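Local coordinates for kelch repeat and BTB domain-containing protein A55 (PDB 6I2M), which probably serves as a substrate-specific adapter of CUL3-based E3 ubiquitin ligases, directing host proteins to ubiquitination and proteasomal degradation, at residues N112-L115 with K116-S120. Residues are numbered along the deposited sequence; the frame is centred on the assembly and turned at random.
Sequences NYIL and KNLCS
Y113 and N117, four residues apart, make a local side-chain contact where the chain passes from helix 104-116 to helix 120-132 in this BTB and BACK portion of the protein. The amide nitrogen ND2 of N117 lies 3.4 Å above the plane of the Y113 ring, over its centre, with ring and amide planes 42° apart. The Y113 ring is swung toward the helix end because CG is anti to the backbone N (chi1 -173°). ND2 also donates to Y113 O at 2.9 Å, and Y113 O lies close to the amide plane. The backbone N117 N reaches the same carbonyl oxygen at 3.0 Å, so two donors from one residue grip Y113 O, and the ND2 bond holds the amide where its nitrogen sits over the ring. N117 is the first residue to leave helical phi/psi, and L118 then centres an inverse gamma turn, closed by a weak C119 N to N117 O bond. The helical bond K116 N to N112 O is 3.1 Å long, whereas L118 N, though 3.1 Å from I114 O, makes too poor an angle for one. About a quarter-turn round the helix from the ring, L118 CD1 approaches I114 CG2 at 4.5 Å, and both side chains touch F126.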
ATOM      1  N   ASN A 112       5.912  21.439  -3.738  1.00 70.82           N
ATOM      2  CA  ASN A 112       4.575  22.030  -3.861  1.00 70.73           C
ATOM      3  C   ASN A 112       4.215  22.895  -2.653  1.00 75.13           C
ATOM      4  O   ASN A 112       3.577  23.930  -2.830  1.00 74.75           O
ATOM      5  CB  ASN A 112       3.508  20.954  -4.095  1.00 70.78           C
ATOM      6  CG  ASN A 112       3.554  20.282  -5.451  1.00 89.31           C
ATOM      7  OD1 ASN A 112       4.232  20.721  -6.391  1.00 82.19           O
ATOM      8  ND2 ASN A 112       2.819  19.189  -5.583  1.00 80.55           N
ATOM      9  N   TYR A 113       4.641  22.482  -1.439  1.00 72.12           N
ATOM     10  CA  TYR A 113       4.411  23.211  -0.185  1.00 72.11           C
ATOM     11  C   TYR A 113       5.243  24.499  -0.154  1.00 76.42           C
ATOM     12  O   TYR A 113       4.745  25.531   0.301  1.00 75.97           O
ATOM     13  CB  TYR A 113       4.740  22.320   1.029  1.00 73.17           C
ATOM     14  CG  TYR A 113       4.378  22.928   2.369  1.00 74.92           C
ATOM     15  CD1 TYR A 113       5.298  23.691   3.084  1.00 76.83           C
ATOM     16  CD2 TYR A 113       3.126  22.712   2.940  1.00 75.74           C
ATOM     17  CE1 TYR A 113       4.975  24.243   4.322  1.00 77.48           C
ATOM     18  CE2 TYR A 113       2.793  23.258   4.180  1.00 76.62           C
ATOM     19  CZ  TYR A 113       3.721  24.025   4.867  1.00 83.84           C
ATOM     20  OH  TYR A 113       3.398  24.567   6.088  1.00 84.69           O
ATOM     21  N   ILE A 114       6.509  24.428  -0.622  1.00 73.46           N
ATOM     22  CA  ILE A 114       7.447  25.554  -0.681  1.00 73.64           C
ATOM     23  C   ILE A 114       6.955  26.612  -1.685  1.00 78.32           C
ATOM     24  O   ILE A 114       6.922  27.792  -1.343  1.00 78.08           O
ATOM     25  CB  ILE A 114       8.914  25.070  -0.928  1.00 76.73           C
ATOM     26  CG1 ILE A 114       9.461  24.328   0.320  1.00 76.96           C
ATOM     27  CG2 ILE A 114       9.854  26.227  -1.327  1.00 77.62           C
ATOM     28  CD1 ILE A 114      10.610  23.330   0.067  1.00 83.95           C
ATOM     29  N   LEU A 115       6.534  26.177  -2.893  1.00 75.37           N
ATOM     30  CA  LEU A 115       6.014  27.053  -3.955  1.00 75.51           C
ATOM     31  C   LEU A 115       4.690  27.733  -3.567  1.00 79.90           C
ATOM     32  O   LEU A 115       4.471  28.889  -3.933  1.00 79.57           O
ATOM     33  CB  LEU A 115       5.846  26.277  -5.276  1.00 75.48           C
ATOM     34  CG  LEU A 115       7.125  25.857  -6.006  1.00 80.35           C
ATOM     35  CD1 LEU A 115       6.883  24.624  -6.857  1.00 80.44           C
ATOM     36  CD2 LEU A 115       7.670  26.981  -6.866  1.00 83.10           C
ATOM     37  N   LYS A 116       3.818  27.010  -2.831  1.00 76.73           N
ATOM     38  CA  LYS A 116       2.512  27.489  -2.359  1.00 76.74           C
ATOM     39  C   LYS A 116       2.678  28.527  -1.241  1.00 81.54           C
ATOM     40  O   LYS A 116       2.042  29.582  -1.290  1.00 81.48           O
ATOM     41  CB  LYS A 116       1.652  26.299  -1.881  1.00 78.98           C
ATOM     42  CG  LYS A 116       0.270  26.653  -1.336  1.00 91.99           C
ATOM     43  CD  LYS A 116      -0.332  25.478  -0.579  1.00100.95           C
ATOM     44  CE  LYS A 116      -1.585  25.855   0.172  1.00110.95           C
ATOM     45  NZ  LYS A 116      -2.112  24.714   0.966  1.00119.12           N
ATOM     46  N   ASN A 117       3.523  28.219  -0.237  1.00 78.42           N
ATOM     47  CA  ASN A 117       3.774  29.081   0.923  1.00 78.50           C
ATOM     48  C   ASN A 117       4.993  30.012   0.749  1.00 82.92           C
ATOM     49  O   ASN A 117       5.570  30.457   1.745  1.00 82.60           O
ATOM     50  CB  ASN A 117       3.883  28.235   2.201  1.00 78.81           C
ATOM     51  CG  ASN A 117       2.626  27.473   2.539  1.00100.24           C
ATOM     52  OD1 ASN A 117       1.679  28.012   3.120  1.00 94.44           O
ATOM     53  ND2 ASN A 117       2.591  26.198   2.185  1.00 91.67           N
ATOM     54  N   LEU A 118       5.364  30.331  -0.510  1.00 79.89           N
ATOM     55  CA  LEU A 118       6.496  31.212  -0.803  1.00 80.13           C
ATOM     56  C   LEU A 118       6.129  32.686  -0.571  1.00 85.04           C
ATOM     57  O   LEU A 118       5.740  33.400  -1.500  1.00 84.73           O
ATOM     58  CB  LEU A 118       7.059  30.956  -2.221  1.00 80.13           C
ATOM     59  CG  LEU A 118       8.493  31.430  -2.512  1.00 85.04           C
ATOM     60  CD1 LEU A 118       9.525  30.678  -1.669  1.00 85.07           C
ATOM     61  CD2 LEU A 118       8.831  31.242  -3.976  1.00 87.56           C
ATOM     62  N   CYS A 119       6.228  33.117   0.699  1.00 82.34           N
ATOM     63  CA  CYS A 119       5.931  34.478   1.154  1.00 82.74           C
ATOM     64  C   CYS A 119       7.164  35.379   1.001  1.00 87.40           C
ATOM     65  O   CYS A 119       8.226  34.900   0.598  1.00 86.97           O
ATOM     66  CB  CYS A 119       5.433  34.459   2.599  1.00 83.03           C
ATOM     67  SG  CYS A 119       3.974  33.422   2.875  1.00 86.56           S
ATOM     68  N   SER A 120       7.022  36.679   1.333  1.00 85.36           N
ATOM     69  CA  SER A 120       8.114  37.656   1.292  1.00 84.92           C
ATOM     70  C   SER A 120       9.156  37.350   2.381  1.00 88.91           C
ATOM     71  O   SER A 120      10.350  37.513   2.149  1.00 87.71           O
ATOM     72  CB  SER A 120       7.575  39.075   1.449  1.00 89.35           C
ATOM     73  OG  SER A 120       6.814  39.218   2.638  1.00 99.31           O
TER